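Local coordinates for protein endo-1,4-beta-xylanase (Uncultured bacterium, PDB 7AX7) that uses cobalt(II) in its carbohydrate esterase family 4 domain to cleave acetyl groups from acetylated xylan, within a larger multidomain xylanase, at residues Leu22-Arg27 with Gln163-Ile168; Gln120-Asn125 with Asp146-Leu151. One frame throughout, in Å; residues are numbered along the deposited sequence.

Contact 1. Residues Leu22-Arg27 with Gln163-Ile168; sequences LDILER and QALPQI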
# COMPACT_ATOMS: atom_id res chain seq x y z
N LEU A 22 6.55 -10.18 -4.72
CA LEU A 22 5.55 -10.86 -5.55
C LEU A 22 5.77 -12.37 -5.56
O LEU A 22 4.80 -13.14 -5.51
CB LEU A 22 5.61 -10.31 -6.97
CG LEU A 22 5.17 -8.85 -7.16
CD1 LEU A 22 5.43 -8.45 -8.59
CD2 LEU A 22 3.69 -8.66 -6.78
N ASP A 23 7.02 -12.81 -5.68
CA ASP A 23 7.32 -14.23 -5.63
C ASP A 23 6.69 -14.87 -4.41
O ASP A 23 6.10 -15.95 -4.49
CB ASP A 23 8.83 -14.46 -5.62
CG ASP A 23 9.50 -14.14 -6.95
OD1 ASP A 23 8.78 -13.99 -7.96
OD2 ASP A 23 10.74 -14.05 -6.96
N ILE A 24 6.79 -14.19 -3.26
CA ILE A 24 6.25 -14.74 -2.01
C ILE A 24 4.73 -14.68 -2.02
O ILE A 24 4.05 -15.66 -1.66
CB ILE A 24 6.85 -13.98 -0.82
CG1 ILE A 24 8.35 -14.29 -0.69
CG2 ILE A 24 6.08 -14.28 0.47
CD1 ILE A 24 9.12 -13.25 0.14
N LEU A 25 4.16 -13.54 -2.40
CA LEU A 25 2.70 -13.45 -2.50
C LEU A 25 2.15 -14.52 -3.42
O LEU A 25 1.14 -15.15 -3.11
CB LEU A 25 2.29 -12.05 -2.97
CG LEU A 25 2.66 -10.85 -2.09
CD1 LEU A 25 2.20 -9.56 -2.76
CD2 LEU A 25 2.05 -10.97 -0.68
N GLU A 26 2.80 -14.74 -4.56
CA GLU A 26 2.32 -15.78 -5.48
C GLU A 26 2.41 -17.16 -4.85
O GLU A 26 1.49 -17.97 -4.99
CB GLU A 26 3.12 -15.74 -6.78
CG GLU A 26 2.70 -16.77 -7.83
CD GLU A 26 3.51 -16.64 -9.12
OE1 GLU A 26 4.67 -16.18 -9.06
OE2 GLU A 26 2.98 -17.00 -10.20
N ARG A 27 3.51 -17.44 -4.15
CA ARG A 27 3.69 -18.74 -3.53
C ARG A 27 2.55 -19.07 -2.58
O ARG A 27 2.05 -20.20 -2.56
CB ARG A 27 5.04 -18.77 -2.80
CG ARG A 27 5.45 -20.08 -2.12
CD ARG A 27 6.65 -19.84 -1.18
NE ARG A 27 7.68 -19.03 -1.82
CZ ARG A 27 8.57 -18.27 -1.19
NH1 ARG A 27 8.59 -18.19 0.14
NH2 ARG A 27 9.46 -17.59 -1.89
N GLN A 163 12.49 -11.01 3.80
CA GLN A 163 12.75 -12.14 4.69
C GLN A 163 11.60 -12.35 5.66
O GLN A 163 11.25 -13.49 5.97
CB GLN A 163 14.05 -11.93 5.46
CG GLN A 163 15.30 -12.01 4.62
CD GLN A 163 16.55 -11.58 5.39
OE1 GLN A 163 16.79 -10.38 5.60
NE2 GLN A 163 17.33 -12.55 5.83
N ALA A 164 10.99 -11.26 6.13
CA ALA A 164 9.93 -11.35 7.13
C ALA A 164 8.61 -11.83 6.55
O ALA A 164 7.82 -12.45 7.26
CB ALA A 164 9.73 -9.98 7.78
N LEU A 165 8.35 -11.57 5.27
CA LEU A 165 7.01 -11.77 4.73
C LEU A 165 6.49 -13.21 4.83
O LEU A 165 5.30 -13.39 5.14
CB LEU A 165 6.97 -11.26 3.29
CG LEU A 165 5.58 -11.20 2.64
CD1 LEU A 165 4.63 -10.31 3.43
CD2 LEU A 165 5.69 -10.72 1.20
N PRO A 166 7.29 -14.26 4.60
CA PRO A 166 6.71 -15.61 4.69
C PRO A 166 6.14 -15.93 6.07
O PRO A 166 5.04 -16.48 6.15
CB PRO A 166 7.88 -16.52 4.30
CG PRO A 166 8.64 -15.68 3.30
CD PRO A 166 8.62 -14.30 3.96
N GLN A 167 6.86 -15.60 7.15
CA GLN A 167 6.32 -15.82 8.49
C GLN A 167 5.05 -15.02 8.72
O GLN A 167 4.12 -15.48 9.40
CB GLN A 167 7.34 -15.46 9.57
CG GLN A 167 8.52 -16.41 9.74
CD GLN A 167 9.60 -15.85 10.68
OE1 GLN A 167 10.65 -15.37 10.23
NE2 GLN A 167 9.35 -15.93 11.98
N ILE A 168 5.01 -13.79 8.21
CA ILE A 168 3.83 -12.95 8.40
C ILE A 168 2.60 -13.60 7.77
O ILE A 168 1.55 -13.72 8.40
CB ILE A 168 4.07 -11.53 7.85
CG1 ILE A 168 5.14 -10.81 8.67
CG2 ILE A 168 2.74 -10.72 7.85
CD1 ILE A 168 5.65 -9.50 8.03
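I24 and L25 on one helix face L165 and P166 on another, the two short segments running nearly parallel, 9.9 Å apart at the closest approach of their axes and inclined at -17°. The backbones come nearest at I24 and P166, with CA atoms 6.8 Å apart. I24 gives the largest share of the contact and uses both of its branches. Its CG2, anti to the backbone N (the CG1 branch has chi1 -68°), lies 3.7 Å from L165 CD2, and the two side chains cross obliquely. The other branch takes I24 CD1 over to the proline ring, where it meets P166 CD at 4.0 Å and P166 CG at much the same distance, the side chains crossing at about a right angle. L165 CD2 also meets L25 CD2 at 4.1 Å. L165 CG lies anti to the backbone N (chi1 -172°) and comes within 3.8 Å of I24 CG2. At the exposed R27, the guanidinium lies over its own helix, with I24 CA 4.2 Å above the centre of its plane; R27 NH1 ends 4.0 Å from P166 CG. No hydrogen bond joins the segments, and the contact is apolar packing with one charged group beside it. Along the same helix pair, V162 and I169 of helix 159-174 extend the apolar surface around I24. On its other flanks helix 16-28 meets helix 46-54, where R51 forms salt bridges with D23 and E26, while A164 and I168 turn to helix 133-143, placing this contact within the layer of helices flanking the parallel sheet.

Contact 2. Residues Gln120-Asn125 with Asp146-Leu151; sequences QGTLIN and DGQIIL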
# COMPACT_ATOMS: atom_id res chain seq x y z
N GLN A 120 -3.95 5.19 5.91
CA GLN A 120 -2.75 5.09 6.73
C GLN A 120 -2.44 3.62 7.02
O GLN A 120 -1.63 3.01 6.32
CB GLN A 120 -2.92 5.88 8.03
CG GLN A 120 -1.71 5.80 8.94
CD GLN A 120 -1.88 6.62 10.20
OE1 GLN A 120 -2.43 7.72 10.17
NE2 GLN A 120 -1.42 6.08 11.31
N GLY A 121 -3.09 3.04 8.03
CA GLY A 121 -2.80 1.67 8.42
C GLY A 121 -1.76 1.62 9.52
O GLY A 121 -1.20 2.64 9.93
N THR A 122 -1.49 0.42 10.02
CA THR A 122 -0.55 0.27 11.13
C THR A 122 0.86 0.10 10.58
O THR A 122 1.11 -0.80 9.76
CB THR A 122 -0.93 -0.91 12.02
OG1 THR A 122 -2.27 -0.73 12.48
CG2 THR A 122 0.02 -1.00 13.22
N LEU A 123 1.79 0.95 11.02
CA LEU A 123 3.18 0.83 10.61
C LEU A 123 3.84 -0.32 11.36
O LEU A 123 3.52 -0.60 12.51
CB LEU A 123 3.96 2.12 10.90
CG LEU A 123 3.34 3.46 10.52
CD1 LEU A 123 4.29 4.60 10.87
CD2 LEU A 123 2.97 3.48 9.05
N ILE A 124 4.76 -1.00 10.68
CA ILE A 124 5.58 -2.02 11.32
C ILE A 124 7.05 -1.60 11.38
O ILE A 124 7.91 -2.42 11.69
CB ILE A 124 5.43 -3.39 10.65
CG1 ILE A 124 6.16 -3.43 9.32
CG2 ILE A 124 3.93 -3.74 10.46
CD1 ILE A 124 6.43 -4.84 8.82
N ASN A 125 7.34 -0.33 11.08
CA ASN A 125 8.69 0.23 11.20
C ASN A 125 9.70 -0.54 10.36
O ASN A 125 10.84 -0.76 10.79
CB ASN A 125 9.16 0.29 12.67
CG ASN A 125 8.07 0.75 13.62
OD1 ASN A 125 7.83 0.12 14.66
ND2 ASN A 125 7.40 1.86 13.29
N ASP A 146 -9.28 -7.91 12.63
CA ASP A 146 -10.28 -7.90 11.56
C ASP A 146 -10.44 -6.50 10.98
O ASP A 146 -10.70 -5.54 11.71
CB ASP A 146 -11.61 -8.40 12.12
CG ASP A 146 -12.65 -8.61 11.05
OD1 ASP A 146 -12.29 -8.63 9.85
OD2 ASP A 146 -13.83 -8.77 11.41
N GLY A 147 -10.27 -6.38 9.66
CA GLY A 147 -10.45 -5.12 8.97
C GLY A 147 -9.23 -4.21 8.90
O GLY A 147 -9.33 -3.12 8.33
N GLN A 148 -8.09 -4.64 9.44
CA GLN A 148 -6.93 -3.76 9.59
C GLN A 148 -6.09 -3.70 8.32
O GLN A 148 -5.90 -4.70 7.62
CB GLN A 148 -6.05 -4.24 10.75
CG GLN A 148 -5.03 -3.21 11.23
CD GLN A 148 -5.68 -2.00 11.89
OE1 GLN A 148 -6.81 -2.07 12.38
NE2 GLN A 148 -4.97 -0.88 11.92
N ILE A 149 -5.57 -2.51 8.05
CA ILE A 149 -4.61 -2.28 6.98
C ILE A 149 -3.23 -2.23 7.61
O ILE A 149 -3.03 -1.56 8.63
CB ILE A 149 -4.92 -0.96 6.23
CG1 ILE A 149 -6.31 -1.02 5.59
CG2 ILE A 149 -3.83 -0.64 5.20
CD1 ILE A 149 -6.89 0.36 5.22
N ILE A 150 -2.27 -2.94 7.01
CA ILE A 150 -0.91 -3.02 7.53
C ILE A 150 0.05 -2.44 6.49
O ILE A 150 -0.02 -2.79 5.31
CB ILE A 150 -0.54 -4.46 7.91
CG1 ILE A 150 -1.44 -4.95 9.05
CG2 ILE A 150 0.94 -4.56 8.33
CD1 ILE A 150 -1.28 -6.42 9.38
N LEU A 151 0.92 -1.54 6.95
CA LEU A 151 1.80 -0.78 6.07
C LEU A 151 3.21 -1.37 6.12
O LEU A 151 3.84 -1.39 7.19
CB LEU A 151 1.82 0.70 6.49
CG LEU A 151 2.52 1.71 5.58
CD1 LEU A 151 2.00 3.11 5.85
CD2 LEU A 151 4.04 1.66 5.73
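T122 N donates to I149 O at 2.9 Å, a nearly straight bond of 164° at the hydrogen. T122 O in turn receives L151 N at 2.9 Å, the donor standing 35° out of the carbonyl plane. Between these two bonds lies I150, the parallel bridge partner of T122. The third link is weak: Q148 NE2 gives a bent bond to T122 OG1 at 2.8 Å, with 127° at the hydrogen and the side chains crossing at about a right angle. The Q148 chain is bent at chi2, and Q148 OE1 is taken by K145 and N202. Strands 118-123 and 148-153 belong to a beta-alpha-beta crossover whose helix, 133-143, packs against T122 and I124. G121 comes close to the neighbouring strand, its CA 3.2 Å from I149 O. The L123 and L151 side chains lie side by side, pointing the same way, with L123 CD2 pressed against L151 CD1 at 3.4 Å, tighter than ordinary van der Waals contact. On the face of the sheet bearing T122 and I150, I124 CG2 meets I150 CG2 at 3.8 Å, the two side chains crossing at about a right angle. The L151 side chain also touches R100 and D11, and lies about 4 Å from a bound acetate, probably from the crystallisation liquor, and about 7 Å from the cobalt ion held by D12, H62 and H66.

Overall arrangement
Contact 2 is nested inside the chain loop that contact 1 closes: helix 16-28 comes first, then strands 118-123 and 148-153, and finally helix 159-174, which follows directly on the second of those strands. The centres of the two contacts lie about 17 Å apart and their nearest atoms about 5 Å apart, without touching. Contact 2 belongs to the parallel sheet and contact 1 to the helices around it, with helix 133-143 meeting residues of both, consistent with the distorted (beta/alpha) barrel of NodB-type polysaccharide deacetylases. Pairing of early and late helices brings distant parts of the chain together, while in contact 2 the L151 side chain lies about 7 Å from the cobalt ion.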